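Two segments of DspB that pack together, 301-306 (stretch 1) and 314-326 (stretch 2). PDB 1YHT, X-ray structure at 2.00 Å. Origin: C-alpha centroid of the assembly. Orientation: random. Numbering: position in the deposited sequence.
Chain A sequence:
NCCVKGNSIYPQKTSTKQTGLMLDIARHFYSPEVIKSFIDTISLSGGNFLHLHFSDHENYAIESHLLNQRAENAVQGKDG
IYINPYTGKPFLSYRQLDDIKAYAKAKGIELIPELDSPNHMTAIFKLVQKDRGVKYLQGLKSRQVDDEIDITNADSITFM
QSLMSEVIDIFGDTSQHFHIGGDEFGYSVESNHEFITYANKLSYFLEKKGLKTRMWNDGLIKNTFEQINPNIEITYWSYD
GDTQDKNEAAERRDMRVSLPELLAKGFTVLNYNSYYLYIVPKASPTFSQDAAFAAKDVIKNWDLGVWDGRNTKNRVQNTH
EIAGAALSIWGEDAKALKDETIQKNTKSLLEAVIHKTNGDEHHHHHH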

# COMPACT_ATOMS: atom_id res chain seq x y z
N ASN A 301 15.18 -19.56 -1.73
CA ASN A 301 14.30 -19.79 -2.88
C ASN A 301 13.83 -18.54 -3.64
O ASN A 301 13.37 -18.66 -4.77
CB ASN A 301 13.05 -20.61 -2.46
CG ASN A 301 13.40 -21.93 -1.79
OD1 ASN A 301 13.03 -22.19 -0.63
ND2 ASN A 301 14.13 -22.76 -2.49
N TRP A 302 13.89 -17.36 -3.03
CA TRP A 302 13.44 -16.17 -3.74
C TRP A 302 14.60 -15.39 -4.36
O TRP A 302 15.69 -15.32 -3.79
CB TRP A 302 12.58 -15.25 -2.86
CG TRP A 302 12.06 -14.08 -3.65
CD1 TRP A 302 11.13 -14.10 -4.64
CD2 TRP A 302 12.52 -12.73 -3.55
NE1 TRP A 302 10.94 -12.83 -5.14
CE2 TRP A 302 11.78 -11.97 -4.49
CE3 TRP A 302 13.43 -12.08 -2.72
CZ2 TRP A 302 11.96 -10.60 -4.62
CZ3 TRP A 302 13.62 -10.72 -2.89
CH2 TRP A 302 12.91 -10.01 -3.86
N ASP A 303 14.37 -14.84 -5.54
CA ASP A 303 15.24 -13.79 -6.06
C ASP A 303 14.40 -12.75 -6.78
O ASP A 303 13.20 -12.97 -7.08
CB ASP A 303 16.37 -14.31 -6.99
CG ASP A 303 15.87 -14.89 -8.28
OD1 ASP A 303 15.55 -14.10 -9.20
OD2 ASP A 303 15.87 -16.14 -8.40
N LEU A 304 15.03 -11.61 -7.05
CA LEU A 304 14.26 -10.44 -7.51
C LEU A 304 13.47 -10.72 -8.82
O LEU A 304 12.45 -10.07 -9.07
CB LEU A 304 15.19 -9.24 -7.67
CG LEU A 304 14.52 -7.94 -8.06
CD1 LEU A 304 13.46 -7.52 -6.96
CD2 LEU A 304 15.54 -6.86 -8.32
N GLY A 305 13.93 -11.67 -9.62
CA GLY A 305 13.31 -11.97 -10.90
C GLY A 305 12.13 -12.92 -10.85
O GLY A 305 11.43 -13.14 -11.86
N VAL A 306 11.91 -13.49 -9.69
CA VAL A 306 10.82 -14.35 -9.45
C VAL A 306 9.68 -13.45 -9.04
O VAL A 306 9.68 -12.93 -7.92
CB VAL A 306 11.14 -15.37 -8.39
CG1 VAL A 306 9.91 -16.27 -8.08
CG2 VAL A 306 12.32 -16.27 -8.84
N ASN A 314 8.59 -18.21 -15.85
CA ASN A 314 8.54 -16.88 -16.49
C ASN A 314 9.42 -15.85 -15.79
O ASN A 314 9.27 -14.64 -16.00
CB ASN A 314 7.10 -16.35 -16.59
CG ASN A 314 6.37 -16.43 -15.27
OD1 ASN A 314 6.99 -16.59 -14.22
ND2 ASN A 314 5.04 -16.40 -15.33
N ARG A 315 10.37 -16.32 -15.00
CA ARG A 315 11.18 -15.44 -14.20
C ARG A 315 11.99 -14.51 -15.07
O ARG A 315 12.24 -14.78 -16.25
CB ARG A 315 12.09 -16.24 -13.29
CG ARG A 315 13.31 -16.77 -14.00
CD ARG A 315 13.83 -17.94 -13.26
NE ARG A 315 14.34 -17.55 -11.95
CZ ARG A 315 14.77 -18.40 -11.03
NH1 ARG A 315 14.78 -19.72 -11.26
NH2 ARG A 315 15.20 -17.94 -9.87
N VAL A 316 12.37 -13.38 -14.49
CA VAL A 316 13.17 -12.41 -15.20
C VAL A 316 14.64 -12.74 -14.92
O VAL A 316 15.04 -12.86 -13.77
CB VAL A 316 12.81 -10.97 -14.79
CG1 VAL A 316 13.75 -9.97 -15.45
CG2 VAL A 316 11.37 -10.67 -15.18
N GLN A 317 15.42 -12.93 -15.99
CA GLN A 317 16.85 -13.22 -15.85
C GLN A 317 17.64 -11.92 -15.80
O GLN A 317 18.61 -11.81 -15.07
CB GLN A 317 17.34 -14.08 -17.02
CG GLN A 317 18.01 -15.38 -16.57
CD GLN A 317 17.00 -16.49 -16.35
OE1 GLN A 317 16.31 -16.92 -17.29
NE2 GLN A 317 16.90 -16.97 -15.11
N ASN A 318 17.21 -10.96 -16.61
CA ASN A 318 17.74 -9.59 -16.57
C ASN A 318 17.15 -8.73 -15.43
O ASN A 318 16.42 -7.76 -15.67
CB ASN A 318 17.52 -8.89 -17.94
CG ASN A 318 16.15 -9.25 -18.60
OD1 ASN A 318 15.10 -8.64 -18.30
ND2 ASN A 318 16.17 -10.23 -19.51
N THR A 319 17.51 -9.04 -14.18
CA THR A 319 16.91 -8.31 -13.03
C THR A 319 17.31 -6.82 -12.91
O THR A 319 16.64 -6.09 -12.19
CB THR A 319 17.11 -9.03 -11.67
OG1 THR A 319 18.50 -9.05 -11.32
CG2 THR A 319 16.53 -10.44 -11.70
N HIS A 320 18.36 -6.37 -13.61
CA HIS A 320 18.71 -4.93 -13.66
C HIS A 320 17.53 -4.01 -14.01
O HIS A 320 17.52 -2.83 -13.64
CB HIS A 320 19.81 -4.64 -14.69
CG HIS A 320 21.19 -4.99 -14.22
ND1 HIS A 320 22.32 -4.68 -14.96
CD2 HIS A 320 21.63 -5.61 -13.10
CE1 HIS A 320 23.39 -5.09 -14.30
NE2 HIS A 320 23.00 -5.68 -13.18
N GLU A 321 16.58 -4.56 -14.76
CA GLU A 321 15.37 -3.81 -15.17
C GLU A 321 14.29 -3.66 -14.10
O GLU A 321 13.35 -2.86 -14.28
CB GLU A 321 14.73 -4.50 -16.39
CG GLU A 321 15.64 -4.51 -17.60
CD GLU A 321 14.92 -4.97 -18.87
OE1 GLU A 321 13.97 -5.77 -18.78
OE2 GLU A 321 15.33 -4.53 -19.96
N ILE A 322 14.35 -4.49 -13.06
CA ILE A 322 13.37 -4.47 -12.00
C ILE A 322 13.84 -3.43 -10.98
O ILE A 322 14.97 -3.44 -10.49
CB ILE A 322 13.12 -5.88 -11.36
CG1 ILE A 322 12.47 -6.83 -12.38
CG2 ILE A 322 12.24 -5.75 -10.11
CD1 ILE A 322 12.53 -8.31 -11.97
N ALA A 323 12.98 -2.48 -10.69
CA ALA A 323 13.38 -1.28 -9.96
C ALA A 323 13.62 -1.58 -8.45
O ALA A 323 14.36 -0.89 -7.80
CB ALA A 323 12.31 -0.21 -10.17
N GLY A 324 13.07 -2.67 -7.94
CA GLY A 324 13.12 -2.96 -6.49
C GLY A 324 12.06 -3.95 -6.05
O GLY A 324 11.51 -4.69 -6.88
N ALA A 325 11.77 -3.93 -4.74
CA ALA A 325 10.91 -4.94 -4.09
C ALA A 325 10.59 -4.51 -2.70
O ALA A 325 11.29 -3.67 -2.12
CB ALA A 325 11.62 -6.30 -4.04
N ALA A 326 9.52 -5.05 -2.16
CA ALA A 326 9.17 -4.79 -0.75
C ALA A 326 8.59 -6.02 -0.11
O ALA A 326 7.94 -6.82 -0.78
CB ALA A 326 8.19 -3.66 -0.67

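Stretch 1 has no regular helix or strand of its own: Trp 302 is the first residue to leave helical phi/psi after the preceding helix, and the chain then folds into a type I beta turn from Asp 303 to Val 306. The turn is closed by a backbone hydrogen bond from Val 306 N to Asp 303 O, 3.0 Å long. Stretch 2 begins as a loop, extended at Arg 315 and Val 316, passes through a short 3-10 segment at residues 319-321, where Ile 322 N donates to Thr 319 O at 2.9 Å, and ends in a strand that continues later in the chain.

The two backbones come closest at Gly 305 and Val 316, whose CA atoms lie 4.3 Å apart. Here Val 316 N donates a hydrogen bond to Gly 305 O, at 2.8 Å and with a nearly linear angle of 170°. The same carbonyl oxygen also receives a CA-H...O contact from Arg 315 CA at 3.3 Å, and a second such contact runs the other way, from Gly 305 CA to Val 316 O at 3.5 Å. Glycine suits this position because a CB on residue 305 would point toward stretch 2 and stand 2.1 Å from Val 316 O, a clash; it would also be tight against Thr 319 CG2, at 3.0 Å. The methyl of Thr 319 already packs close to the glycine backbone, with CG2 3.5 Å from Gly 305 N.

Asp 303 ties the turn together and reaches across the contact. Its OD1 accepts a hydrogen bond from Gly 305 N at 3.0 Å, a role for which a short carboxylate at the first position of a turn is well suited. Its OD2 forms a salt bridge with Arg 315 NH2, a very short hydrogen bond of 2.4 Å with an angle of 128°, and this oxygen lies near the plane of the guanidinium, at its edge. The long arginine side chain spans the gap, the CA atoms of Asp 303 and Arg 315 being 9.2 Å apart, and its NH2 also lies 3.5 Å from Val 306 CG2.

Leu 304 has the largest area covered by the other stretch. With chi1 t and chi2 p, it places CG 3.8 Å from Ile 322 CG2 and CD1 3.7 Å from Ala 325 CB; CD1 also lies 3.4 Å from Gly 324 O. Its branched, apolar side chain lies against Ile 322 and Ala 325 of stretch 2, while the CD1 methyl of Ile 322 extends to the turn backbone, 3.4 Å from Leu 304 O and 3.9 Å from Gly 305 CA.

Trp 302 begins by pointing away from stretch 2, but its ring swings back, so that CH2 meets Ala 325 CB at 3.9 Å. The small methyl of Ala 325 thus touches both Trp 302 and Leu 304. In the five-membered ring, NE1 donates a hydrogen bond to Val 306 O at 3.1 Å, which gives the buried indole N-H an acceptor at the end of the turn.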